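Local coordinates for probable methyltransferase (Bordetella pertussis, PDB 3KTY), which probably acts as an RNA methyltransferase of the TrmH (SpoU) family, using S-adenosylmethionine as methyl donor, the fragment here being its SPOUT-type catalytic domain, at residues R10-M15 against L79-L84; S26-I31 against G37-V42; I123-E128 against A158-L163. One frame throughout, in Å; residues are numbered along the deposited sequence.

Contact 1 of 3, residues R10-M15 against L79-L84; sequences RVRFIM and LAPVTL
Two kinds of contact join Arg12 and Ile14 to the turn at Leu79-Val82: a polar end set against aliphatic carbon, and an apolar methyl pair. In the first, the Arg12 guanidinium meets Pro81, with NH2 3.4 Å from CG of the ring; the two side chains cross at about a right angle, and the guanidinium plane is oblique to its neighbours. A bend at chi2 (128°) and chi3 (105°), both away from staggered values, brings this end up to the proline. Val82 lies farther off, its CG2 4.3 Å from Arg12 NE. No hydrogen bond crosses between the segments, and the long Arg12 chain also packs on Glu38 and Val120.

These residues belong to an alpha-beta-alpha sandwich of the SPOUT methyltransferase class, in which strand 11-16 runs through the interior of a parallel sheet. Arg12 and Ile14 project from one sheet face toward the loop leading from helix 75-79 to strand 84-89, whereas Phe13 faces helix 157-172 on the other.

The apolar part consists of Ile14 CD1 and Leu79 CD2, 3.9 Å apart. With chi2 at -178°, the Ile14 chain is extended, which carries CD1 toward the loop. Although the CB of Leu79 starts away from the strand, the branch bearing CD2 turns back to meet it. Val82 also rests on Ala122 of the neighbouring strand. The loop itself is shaped by a type I turn closed by Val82 N to Leu79 O at 2.7 Å, and Pro81 within it is exposed.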
ATOM      1  N   ARG A  10     -16.596   6.287  10.215  1.00 39.08           N
ATOM      2  CA  ARG A  10     -16.825   5.306  11.282  1.00 39.07           C
ATOM      3  C   ARG A  10     -15.720   4.286  11.397  1.00 36.74           C
ATOM      4  O   ARG A  10     -15.838   3.282  12.133  1.00 29.92           O
ATOM      5  CB  ARG A  10     -18.167   4.613  11.060  1.00 41.87           C
ATOM      6  CG  ARG A  10     -19.338   5.559  11.261  1.00 39.83           C
ATOM      7  CD  ARG A  10     -20.559   4.926  10.664  1.00 46.75           C
ATOM      8  NE  ARG A  10     -20.901   3.675  11.324  1.00 47.47           N
ATOM      9  CZ  ARG A  10     -21.877   2.878  10.913  1.00 54.23           C
ATOM     10  NH1 ARG A  10     -22.146   1.754  11.567  1.00 54.04           N
ATOM     11  NH2 ARG A  10     -22.594   3.225   9.847  1.00 58.06           N
ATOM     12  N   VAL A  11     -14.633   4.560  10.671  1.00 28.38           N
ATOM     13  CA  VAL A  11     -13.429   3.773  10.779  1.00 22.16           C
ATOM     14  C   VAL A  11     -12.302   4.582  11.407  1.00 26.30           C
ATOM     15  O   VAL A  11     -12.049   5.722  11.004  1.00 30.14           O
ATOM     16  CB  VAL A  11     -12.975   3.223   9.361  1.00 34.96           C
ATOM     17  CG1 VAL A  11     -11.629   2.563   9.468  1.00 26.58           C
ATOM     18  CG2 VAL A  11     -14.035   2.223   8.785  1.00 35.92           C
ATOM     19  N   ARG A  12     -11.576   3.969  12.331  1.00 25.56           N
ATOM     20  CA  ARG A  12     -10.460   4.652  13.009  1.00 27.74           C
ATOM     21  C   ARG A  12      -9.195   3.879  12.957  1.00 28.62           C
ATOM     22  O   ARG A  12      -9.227   2.659  13.122  1.00 36.83           O
ATOM     23  CB  ARG A  12     -10.775   4.817  14.487  1.00 31.36           C
ATOM     24  CG  ARG A  12     -11.644   5.966  14.680  1.00 49.08           C
ATOM     25  CD  ARG A  12     -12.784   5.551  15.471  1.00 55.12           C
ATOM     26  NE  ARG A  12     -12.598   6.055  16.793  1.00 54.34           N
ATOM     27  CZ  ARG A  12     -13.399   6.930  17.372  1.00 48.82           C
ATOM     28  NH1 ARG A  12     -14.470   7.405  16.757  1.00 50.41           N
ATOM     29  NH2 ARG A  12     -13.102   7.316  18.572  1.00 39.59           N
ATOM     30  N   PHE A  13      -8.072   4.586  12.804  1.00 34.89           N
ATOM     31  CA  PHE A  13      -6.743   3.950  12.800  1.00 29.21           C
ATOM     32  C   PHE A  13      -5.927   4.399  13.994  1.00 31.49           C
ATOM     33  O   PHE A  13      -5.634   5.578  14.170  1.00 31.51           O
ATOM     34  CB  PHE A  13      -5.982   4.256  11.501  1.00 30.08           C
ATOM     35  CG  PHE A  13      -6.734   3.850  10.257  1.00 31.01           C
ATOM     36  CD1 PHE A  13      -6.430   2.676   9.600  1.00 29.94           C
ATOM     37  CD2 PHE A  13      -7.780   4.617   9.791  1.00 32.30           C
ATOM     38  CE1 PHE A  13      -7.138   2.283   8.471  1.00 27.89           C
ATOM     39  CE2 PHE A  13      -8.479   4.248   8.671  1.00 34.86           C
ATOM     40  CZ  PHE A  13      -8.168   3.084   8.014  1.00 31.80           C
ATOM     41  N   ILE A  14      -5.547   3.422  14.795  1.00 27.11           N
ATOM     42  CA  ILE A  14      -4.873   3.646  16.041  1.00 24.63           C
ATOM     43  C   ILE A  14      -3.422   3.194  16.039  1.00 29.17           C
ATOM     44  O   ILE A  14      -3.132   2.008  15.933  1.00 29.56           O
ATOM     45  CB  ILE A  14      -5.644   2.979  17.193  1.00 22.68           C
ATOM     46  CG1 ILE A  14      -7.094   3.458  17.124  1.00 18.10           C
ATOM     47  CG2 ILE A  14      -4.986   3.354  18.560  1.00 20.72           C
ATOM     48  CD1 ILE A  14      -7.984   2.933  18.236  1.00 24.63           C
HETATM   49  N   MSE A  15      -2.514   4.157  16.170  1.00 24.57           N
HETATM   50  CA  MSE A  15      -1.096   3.841  16.283  1.00 32.16           C
HETATM   51  C   MSE A  15      -0.628   3.843  17.731  1.00 36.74           C
HETATM   52  O   MSE A  15      -0.715   4.866  18.410  1.00 30.71           O
HETATM   53  CB  MSE A  15      -0.281   4.893  15.535  1.00 33.27           C
HETATM   54  CG  MSE A  15      -0.442   4.893  14.019  1.00 36.22           C
HETATM   55 SE   MSE A  15       0.443   6.502  13.349  0.58 48.12          SE
HETATM   56  CE  MSE A  15       2.327   5.874  13.287  1.00 33.80           C
ATOM     57  N   LEU A  79     -10.067   2.713  22.591  1.00 29.52           N
ATOM     58  CA  LEU A  79     -11.102   1.717  22.305  1.00 37.71           C
ATOM     59  C   LEU A  79     -12.487   1.977  22.895  1.00 39.81           C
ATOM     60  O   LEU A  79     -13.475   1.354  22.469  1.00 35.23           O
ATOM     61  CB  LEU A  79     -10.625   0.323  22.702  1.00 35.45           C
ATOM     62  CG  LEU A  79      -9.399  -0.034  21.863  1.00 33.30           C
ATOM     63  CD1 LEU A  79      -8.913  -1.437  22.075  1.00 39.00           C
ATOM     64  CD2 LEU A  79      -9.734   0.200  20.403  1.00 32.19           C
ATOM     65  N   ALA A  80     -12.607   2.907  23.838  1.00 41.24           N
ATOM     66  CA  ALA A  80     -13.922   3.072  24.462  1.00 34.07           C
ATOM     67  C   ALA A  80     -15.054   3.184  23.438  1.00 36.56           C
ATOM     68  O   ALA A  80     -16.042   2.505  23.575  1.00 37.02           O
ATOM     69  CB  ALA A  80     -13.958   4.239  25.458  1.00 35.77           C
ATOM     70  N   PRO A  81     -14.919   4.019  22.397  1.00 36.40           N
ATOM     71  CA  PRO A  81     -16.110   4.029  21.538  1.00 44.49           C
ATOM     72  C   PRO A  81     -16.085   2.962  20.426  1.00 48.80           C
ATOM     73  O   PRO A  81     -16.946   2.926  19.564  1.00 56.88           O
ATOM     74  CB  PRO A  81     -16.110   5.437  20.926  1.00 45.79           C
ATOM     75  CG  PRO A  81     -14.759   6.065  21.287  1.00 41.21           C
ATOM     76  CD  PRO A  81     -13.921   5.006  21.961  1.00 36.83           C
ATOM     77  N   VAL A  82     -15.140   2.054  20.456  1.00 40.75           N
ATOM     78  CA  VAL A  82     -15.037   1.172  19.330  1.00 27.08           C
ATOM     79  C   VAL A  82     -15.820  -0.098  19.544  1.00 37.29           C
ATOM     80  O   VAL A  82     -15.662  -0.745  20.561  1.00 40.63           O
ATOM     81  CB  VAL A  82     -13.571   0.840  19.036  1.00 28.77           C
ATOM     82  CG1 VAL A  82     -13.496  -0.228  17.925  1.00 29.04           C
ATOM     83  CG2 VAL A  82     -12.824   2.132  18.639  1.00 24.34           C
ATOM     84  N   THR A  83     -16.630  -0.482  18.555  1.00 38.95           N
ATOM     85  CA  THR A  83     -17.400  -1.723  18.641  1.00 32.79           C
ATOM     86  C   THR A  83     -16.750  -2.948  17.999  1.00 35.43           C
ATOM     87  O   THR A  83     -17.083  -4.071  18.352  1.00 42.21           O
ATOM     88  CB  THR A  83     -18.857  -1.552  18.141  1.00 41.21           C
ATOM     89  OG1 THR A  83     -18.864  -1.086  16.787  1.00 46.21           O
ATOM     90  CG2 THR A  83     -19.603  -0.570  19.007  1.00 39.38           C
ATOM     91  N   LEU A  84     -15.816  -2.729  17.079  1.00 38.56           N
ATOM     92  CA  LEU A  84     -15.084  -3.821  16.424  1.00 37.81           C
ATOM     93  C   LEU A  84     -13.644  -3.368  16.135  1.00 37.06           C
ATOM     94  O   LEU A  84     -13.408  -2.462  15.334  1.00 37.24           O
ATOM     95  CB  LEU A  84     -15.782  -4.259  15.126  1.00 38.50           C
ATOM     96  CG  LEU A  84     -15.009  -5.327  14.343  1.00 44.60           C
ATOM     97  CD1 LEU A  84     -14.797  -6.588  15.182  1.00 34.12           C
ATOM     98  CD2 LEU A  84     -15.664  -5.671  12.962  1.00 49.38           C
TER

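Contact 2 of 3, residues S26-I31 against G37-V42; sequences SAARAI and GELVLV
Ile31 places CG1 between its backbone N and carbonyl carbon (chi1 64°), the crowded position, and an extended chi2 then carries CD1 to the Glu38-Leu39 peptide. Leu39 answers with CG anti to its backbone N (chi1 176°), which lifts both its methyls toward the helix. Ile31 CD1 settles against the peptide 3.8 Å from Glu38 O and 3.9 Å from Glu38 C, and lies 4.0 Å from Leu39 CB. The Glu38 carbonyl is already engaged by the backbone N of Phe13 in the sheet, so the methyl packs on an oxygen that has its hydrogen bond.

Helix 21-33 is the connection of a beta-alpha-beta crossover between the neighbouring parallel strands 11-16 and 39-42. The axes of helix 26-31 and strand 39-42 approach to 9.8 Å and their directions differ by 151°, roughly antiparallel, as is usual in such a connection.

Farther along, Leu39 forks over two alanines: CD1 is 4.3 Å from Ala27 CB, and CD2 is equally far from Ala28 CB. The small alanine side chains let the leucine fork lie close to the helix backbone. Val65 of helix 63-67 borders Ala28 and Ile31, and Phe13 also touches Ile31. The CB of Glu38 points away from the helix, and its side chain touches Arg12. The poorly ordered Arg29 takes no part here; its NH1 hydrogen-bonds to Gln159 OE1 of the second subunit.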
ATOM      1  N   SER A  26       3.085  10.603   7.709  1.00 36.17           N
ATOM      2  CA  SER A  26       2.870   9.686   6.590  1.00 36.44           C
ATOM      3  C   SER A  26       1.594   8.914   6.796  1.00 35.53           C
ATOM      4  O   SER A  26       0.838   8.656   5.851  1.00 45.21           O
ATOM      5  CB  SER A  26       4.050   8.707   6.474  1.00 45.06           C
ATOM      6  OG  SER A  26       5.229   9.418   6.160  1.00 55.77           O
ATOM      7  N   ALA A  27       1.377   8.535   8.057  1.00 34.62           N
ATOM      8  CA  ALA A  27       0.166   7.883   8.502  1.00 28.39           C
ATOM      9  C   ALA A  27      -1.075   8.687   8.117  1.00 31.58           C
ATOM     10  O   ALA A  27      -2.050   8.137   7.611  1.00 34.30           O
ATOM     11  CB  ALA A  27       0.202   7.609  10.060  1.00 27.72           C
ATOM     12  N   ALA A  28      -1.038   9.988   8.350  1.00 33.25           N
ATOM     13  CA  ALA A  28      -2.212  10.804   8.090  1.00 32.88           C
ATOM     14  C   ALA A  28      -2.512  10.893   6.606  1.00 37.25           C
ATOM     15  O   ALA A  28      -3.679  10.875   6.202  1.00 34.54           O
ATOM     16  CB  ALA A  28      -2.016  12.220   8.678  1.00 36.26           C
ATOM     17  N   ARG A  29      -1.437  11.002   5.810  1.00 43.02           N
ATOM     18  CA  ARG A  29      -1.528  11.151   4.362  1.00 42.06           C
ATOM     19  C   ARG A  29      -1.987   9.824   3.801  1.00 34.87           C
ATOM     20  O   ARG A  29      -2.961   9.747   3.040  1.00 39.77           O
ATOM     21  CB  ARG A  29      -0.175  11.569   3.755  1.00 45.91           C
ATOM     22  CG  ARG A  29      -0.280  11.982   2.303  1.00 57.73           C
ATOM     23  CD  ARG A  29       1.069  12.276   1.595  1.00 92.78           C
ATOM     24  NE  ARG A  29       1.213  11.423   0.411  1.00 96.60           N
ATOM     25  CZ  ARG A  29       0.502  11.547  -0.715  1.00 97.49           C
ATOM     26  NH1 ARG A  29       0.692  10.695  -1.721  1.00 96.69           N
ATOM     27  NH2 ARG A  29      -0.403  12.516  -0.849  1.00 95.95           N
ATOM     28  N   ALA A  30      -1.299   8.763   4.185  1.00 30.66           N
ATOM     29  CA  ALA A  30      -1.791   7.422   3.832  1.00 27.72           C
ATOM     30  C   ALA A  30      -3.315   7.276   4.006  1.00 32.57           C
ATOM     31  O   ALA A  30      -4.009   6.934   3.056  1.00 37.60           O
ATOM     32  CB  ALA A  30      -1.073   6.361   4.651  1.00 27.82           C
ATOM     33  N   ILE A  31      -3.862   7.520   5.199  1.00 27.90           N
ATOM     34  CA  ILE A  31      -5.307   7.271   5.332  1.00 25.36           C
ATOM     35  C   ILE A  31      -6.177   8.250   4.568  1.00 27.05           C
ATOM     36  O   ILE A  31      -7.229   7.901   4.048  1.00 32.23           O
ATOM     37  CB  ILE A  31      -5.819   7.076   6.796  1.00 36.82           C
ATOM     38  CG1 ILE A  31      -5.641   8.342   7.632  1.00 37.65           C
ATOM     39  CG2 ILE A  31      -5.147   5.866   7.459  1.00 31.59           C
ATOM     40  CD1 ILE A  31      -6.276   8.207   8.996  1.00 34.99           C
ATOM     41  N   GLY A  37     -10.424   9.909   7.605  1.00 37.89           N
ATOM     42  CA  GLY A  37      -9.954  11.110   8.267  1.00 39.07           C
ATOM     43  C   GLY A  37      -9.605  10.973   9.734  1.00 37.85           C
ATOM     44  O   GLY A  37      -9.230  11.964  10.359  1.00 39.51           O
ATOM     45  N   GLU A  38      -9.739   9.761  10.278  1.00 32.33           N
ATOM     46  CA  GLU A  38      -9.668   9.527  11.723  1.00 27.83           C
ATOM     47  C   GLU A  38      -8.419   8.796  12.193  1.00 26.01           C
ATOM     48  O   GLU A  38      -8.323   7.563  12.133  1.00 31.92           O
ATOM     49  CB  GLU A  38     -10.910   8.763  12.199  1.00 39.70           C
ATOM     50  CG  GLU A  38     -11.639   9.418  13.319  1.00 63.96           C
ATOM     51  CD  GLU A  38     -12.320  10.685  12.874  1.00 78.07           C
ATOM     52  OE1 GLU A  38     -13.235  10.582  12.023  1.00 83.95           O
ATOM     53  OE2 GLU A  38     -11.935  11.777  13.366  1.00 81.40           O
ATOM     54  N   LEU A  39      -7.482   9.562  12.719  1.00 24.89           N
ATOM     55  CA  LEU A  39      -6.234   9.002  13.211  1.00 26.22           C
ATOM     56  C   LEU A  39      -6.087   9.237  14.718  1.00 29.52           C
ATOM     57  O   LEU A  39      -6.272  10.333  15.198  1.00 27.26           O
ATOM     58  CB  LEU A  39      -5.055   9.640  12.488  1.00 19.42           C
ATOM     59  CG  LEU A  39      -3.650   9.230  12.964  1.00 35.30           C
ATOM     60  CD1 LEU A  39      -3.275   7.828  12.540  1.00 22.70           C
ATOM     61  CD2 LEU A  39      -2.657  10.206  12.390  1.00 38.70           C
ATOM     62  N   VAL A  40      -5.725   8.180  15.428  1.00 28.93           N
ATOM     63  CA  VAL A  40      -5.592   8.193  16.845  1.00 19.99           C
ATOM     64  C   VAL A  40      -4.215   7.692  17.262  1.00 24.49           C
ATOM     65  O   VAL A  40      -3.749   6.658  16.795  1.00 30.96           O
ATOM     66  CB  VAL A  40      -6.684   7.277  17.507  1.00 29.67           C
ATOM     67  CG1 VAL A  40      -6.538   7.335  19.040  1.00 27.16           C
ATOM     68  CG2 VAL A  40      -8.077   7.718  17.106  1.00 25.38           C
ATOM     69  N   LEU A  41      -3.576   8.410  18.154  1.00 26.32           N
ATOM     70  CA  LEU A  41      -2.298   7.993  18.713  1.00 28.58           C
ATOM     71  C   LEU A  41      -2.438   7.597  20.182  1.00 38.45           C
ATOM     72  O   LEU A  41      -3.049   8.321  20.952  1.00 32.55           O
ATOM     73  CB  LEU A  41      -1.348   9.164  18.675  1.00 22.68           C
ATOM     74  CG  LEU A  41      -0.997   9.825  17.323  1.00 33.11           C
ATOM     75  CD1 LEU A  41       0.202  10.670  17.544  1.00 30.54           C
ATOM     76  CD2 LEU A  41      -0.683   8.772  16.293  1.00 34.64           C
ATOM     77  N   VAL A  42      -1.865   6.460  20.567  1.00 33.42           N
ATOM     78  CA  VAL A  42      -1.821   6.059  21.962  1.00 30.86           C
ATOM     79  C   VAL A  42      -0.374   6.087  22.492  1.00 38.28           C
ATOM     80  O   VAL A  42       0.524   5.474  21.908  1.00 40.96           O
ATOM     81  CB  VAL A  42      -2.413   4.651  22.154  1.00 31.72           C
ATOM     82  CG1 VAL A  42      -2.055   4.089  23.535  1.00 32.07           C
ATOM     83  CG2 VAL A  42      -3.930   4.676  21.941  1.00 37.14           C
TER

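Contact 3 of 3, residues I123-E128 against A158-L163; sequences IVLGTE and AQALQL
Leu125 pushes its forked end onto Leu161, the side chains running obliquely across each other. CD1 comes within 3.3 Å of Leu161 CD2, tight for two methyls, while the other branch, CD2, sits 3.5 Å from Leu161 CG. That same CD2 also reaches Ala160 CB at 4.0 Å, so one fork spans two consecutive helix residues. Leu161 has chi1 at -97°, well off a staggered value; this and the short methyl gap may reflect imprecise placement of Leu161 at 2.30 Å, so strain is doubtful.

The pairing seats helix 157-172 on the end of strand 121-125, with Val157 also against Leu125 and Phe13 against Leu161. In SPOUT relatives, the loop after this strand and the start of this helix contribute to the knotted cofactor pocket, and Gly126-Glu128 and Ala158-Ala160 match those family motifs, so the contact probably lies beside the S-adenosylmethionine site. The helix also faces the second subunit, whose Met34 packs against Leu163. Between the segments, aliphatic carbons alone meet and no hydrogen bond crosses, which implies that this contact gains its stability from apolar burial and fit, without directional bonds.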
ATOM      1  N   ILE A 123      -8.754  -0.175  13.401  1.00 35.45           N
ATOM      2  CA  ILE A 123      -7.533  -0.903  13.128  1.00 27.79           C
ATOM      3  C   ILE A 123      -6.459  -0.422  14.063  1.00 25.52           C
ATOM      4  O   ILE A 123      -6.191   0.766  14.126  1.00 29.71           O
ATOM      5  CB  ILE A 123      -7.055  -0.610  11.716  1.00 36.70           C
ATOM      6  CG1 ILE A 123      -8.183  -0.921  10.738  1.00 38.49           C
ATOM      7  CG2 ILE A 123      -5.848  -1.521  11.374  1.00 41.11           C
ATOM      8  CD1 ILE A 123      -8.593  -2.368  10.784  1.00 33.17           C
ATOM      9  N   VAL A 124      -5.835  -1.353  14.767  1.00 26.44           N
ATOM     10  CA  VAL A 124      -4.815  -1.051  15.770  1.00 27.57           C
ATOM     11  C   VAL A 124      -3.410  -1.531  15.410  1.00 33.89           C
ATOM     12  O   VAL A 124      -3.164  -2.733  15.300  1.00 34.05           O
ATOM     13  CB  VAL A 124      -5.205  -1.717  17.126  1.00 33.88           C
ATOM     14  CG1 VAL A 124      -4.209  -1.336  18.255  1.00 29.13           C
ATOM     15  CG2 VAL A 124      -6.638  -1.351  17.520  1.00 22.35           C
ATOM     16  N   LEU A 125      -2.479  -0.596  15.266  1.00 37.54           N
ATOM     17  CA  LEU A 125      -1.079  -0.918  14.935  1.00 42.88           C
ATOM     18  C   LEU A 125      -0.056  -0.582  16.007  1.00 38.98           C
ATOM     19  O   LEU A 125      -0.091   0.503  16.593  1.00 38.26           O
ATOM     20  CB  LEU A 125      -0.640  -0.099  13.746  1.00 43.96           C
ATOM     21  CG  LEU A 125      -1.441  -0.236  12.476  1.00 57.51           C
ATOM     22  CD1 LEU A 125      -2.572   0.787  12.503  1.00 55.77           C
ATOM     23  CD2 LEU A 125      -0.483  -0.024  11.273  1.00 39.68           C
ATOM     24  N   GLY A 126       0.895  -1.484  16.198  1.00 40.08           N
ATOM     25  CA  GLY A 126       2.089  -1.194  16.980  1.00 43.61           C
ATOM     26  C   GLY A 126       3.165  -0.568  16.113  1.00 52.60           C
ATOM     27  O   GLY A 126       2.884  -0.126  15.020  1.00 59.42           O
ATOM     28  N   THR A 127       4.397  -0.508  16.588  1.00 65.50           N
ATOM     29  CA  THR A 127       5.494  -0.132  15.703  1.00 78.70           C
ATOM     30  C   THR A 127       6.567  -1.213  15.770  1.00 85.15           C
ATOM     31  O   THR A 127       6.528  -2.063  16.666  1.00 87.26           O
ATOM     32  CB  THR A 127       6.080   1.243  16.048  1.00 87.22           C
ATOM     33  OG1 THR A 127       6.589   1.215  17.384  1.00 95.16           O
ATOM     34  CG2 THR A 127       5.004   2.326  15.933  1.00 84.37           C
ATOM     35  N   GLU A 128       7.504  -1.182  14.820  1.00 92.38           N
ATOM     36  CA  GLU A 128       8.510  -2.247  14.644  1.00102.14           C
ATOM     37  C   GLU A 128       9.070  -2.739  15.981  1.00 99.44           C
ATOM     38  O   GLU A 128       9.128  -3.948  16.253  1.00 90.85           O
ATOM     39  CB  GLU A 128       9.651  -1.753  13.753  1.00117.79           C
ATOM     40  CG  GLU A 128       9.241  -1.481  12.313  1.00129.41           C
ATOM     41  CD  GLU A 128      10.381  -0.926  11.480  1.00143.82           C
ATOM     42  OE1 GLU A 128      11.429  -0.575  12.062  1.00152.64           O
ATOM     43  OE2 GLU A 128      10.228  -0.838  10.244  1.00143.87           O
ATOM     44  N   ALA A 158       3.610   2.823   8.307  1.00 52.58           N
ATOM     45  CA  ALA A 158       2.739   3.614   7.448  1.00 54.79           C
ATOM     46  C   ALA A 158       2.341   2.801   6.197  1.00 58.40           C
ATOM     47  O   ALA A 158       1.301   3.044   5.590  1.00 49.43           O
ATOM     48  CB  ALA A 158       3.394   4.934   7.072  1.00 46.03           C
ATOM     49  N   GLN A 159       3.185   1.842   5.819  1.00 59.22           N
ATOM     50  CA  GLN A 159       2.907   0.963   4.692  1.00 53.73           C
ATOM     51  C   GLN A 159       1.863  -0.069   5.094  1.00 48.01           C
ATOM     52  O   GLN A 159       0.846  -0.224   4.413  1.00 38.84           O
ATOM     53  CB  GLN A 159       4.196   0.335   4.212  1.00 56.76           C
ATOM     54  CG  GLN A 159       5.133   1.399   3.616  1.00 63.09           C
ATOM     55  CD  GLN A 159       6.606   0.996   3.625  1.00 72.95           C
ATOM     56  OE1 GLN A 159       6.946  -0.189   3.798  1.00 79.66           O
ATOM     57  NE2 GLN A 159       7.493   1.984   3.430  1.00 70.62           N
ATOM     58  N   ALA A 160       2.070  -0.707   6.247  1.00 40.59           N
ATOM     59  CA  ALA A 160       1.023  -1.505   6.843  1.00 39.50           C
ATOM     60  C   ALA A 160      -0.295  -0.729   6.815  1.00 35.63           C
ATOM     61  O   ALA A 160      -1.313  -1.243   6.352  1.00 32.96           O
ATOM     62  CB  ALA A 160       1.358  -1.917   8.242  1.00 37.21           C
ATOM     63  N   LEU A 161      -0.258   0.523   7.256  1.00 38.05           N
ATOM     64  CA  LEU A 161      -1.466   1.347   7.292  1.00 40.87           C
ATOM     65  C   LEU A 161      -2.087   1.565   5.916  1.00 41.47           C
ATOM     66  O   LEU A 161      -3.318   1.506   5.750  1.00 37.22           O
ATOM     67  CB  LEU A 161      -1.195   2.705   7.931  1.00 45.71           C
ATOM     68  CG  LEU A 161      -1.569   2.726   9.390  1.00 59.96           C
ATOM     69  CD1 LEU A 161      -1.523   4.141   9.919  1.00 69.14           C
ATOM     70  CD2 LEU A 161      -2.937   2.161   9.531  1.00 63.18           C
ATOM     71  N   GLN A 162      -1.258   1.860   4.931  1.00 37.58           N
ATOM     72  CA  GLN A 162      -1.816   2.077   3.612  1.00 54.69           C
ATOM     73  C   GLN A 162      -2.531   0.792   3.097  1.00 32.14           C
ATOM     74  O   GLN A 162      -3.659   0.854   2.574  1.00 29.48           O
ATOM     75  CB  GLN A 162      -0.725   2.545   2.652  1.00 66.72           C
ATOM     76  CG  GLN A 162      -1.273   3.252   1.433  1.00 82.40           C
ATOM     77  CD  GLN A 162      -0.173   3.669   0.479  1.00105.48           C
ATOM     78  OE1 GLN A 162      -0.423   4.345  -0.529  1.00109.17           O
ATOM     79  NE2 GLN A 162       1.064   3.271   0.795  1.00115.68           N
ATOM     80  N   LEU A 163      -1.877  -0.363   3.254  1.00 26.77           N
ATOM     81  CA  LEU A 163      -2.510  -1.604   2.861  1.00 32.27           C
ATOM     82  C   LEU A 163      -3.862  -1.757   3.583  1.00 26.33           C
ATOM     83  O   LEU A 163      -4.857  -2.022   2.950  1.00 30.76           O
ATOM     84  CB  LEU A 163      -1.597  -2.823   3.083  1.00 27.49           C
ATOM     85  CG  LEU A 163      -0.426  -2.816   2.143  1.00 39.98           C
ATOM     86  CD1 LEU A 163       0.298  -4.120   2.206  1.00 51.17           C
ATOM     87  CD2 LEU A 163      -0.913  -2.540   0.748  1.00 44.30           C
TER

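How the contacts relate
Contacts 2 and 3 are buried, whereas contact 1 lies at the surface, and the chemistry differs accordingly: contact 1 sets a guanidinium against an exposed proline, whereas contacts 2 and 3 bring mainly aliphatic carbons together. All three share one parallel sheet. Strand 11-16 of contact 1 lies between the strands of the other two: Phe13 O is 2.9 Å from Val40 N, and Ile14 O is 2.8 Å from Leu125 N, both probable hydrogen bonds. Contact 1 works on the face bearing helix 75-79. Contacts 2 and 3 share the opposite face, where their helices touch through Ala27 CB and Leu161 CD1, 3.9 Å apart. Along the chain, contact 2 nests inside contact 1 and contact 3 follows.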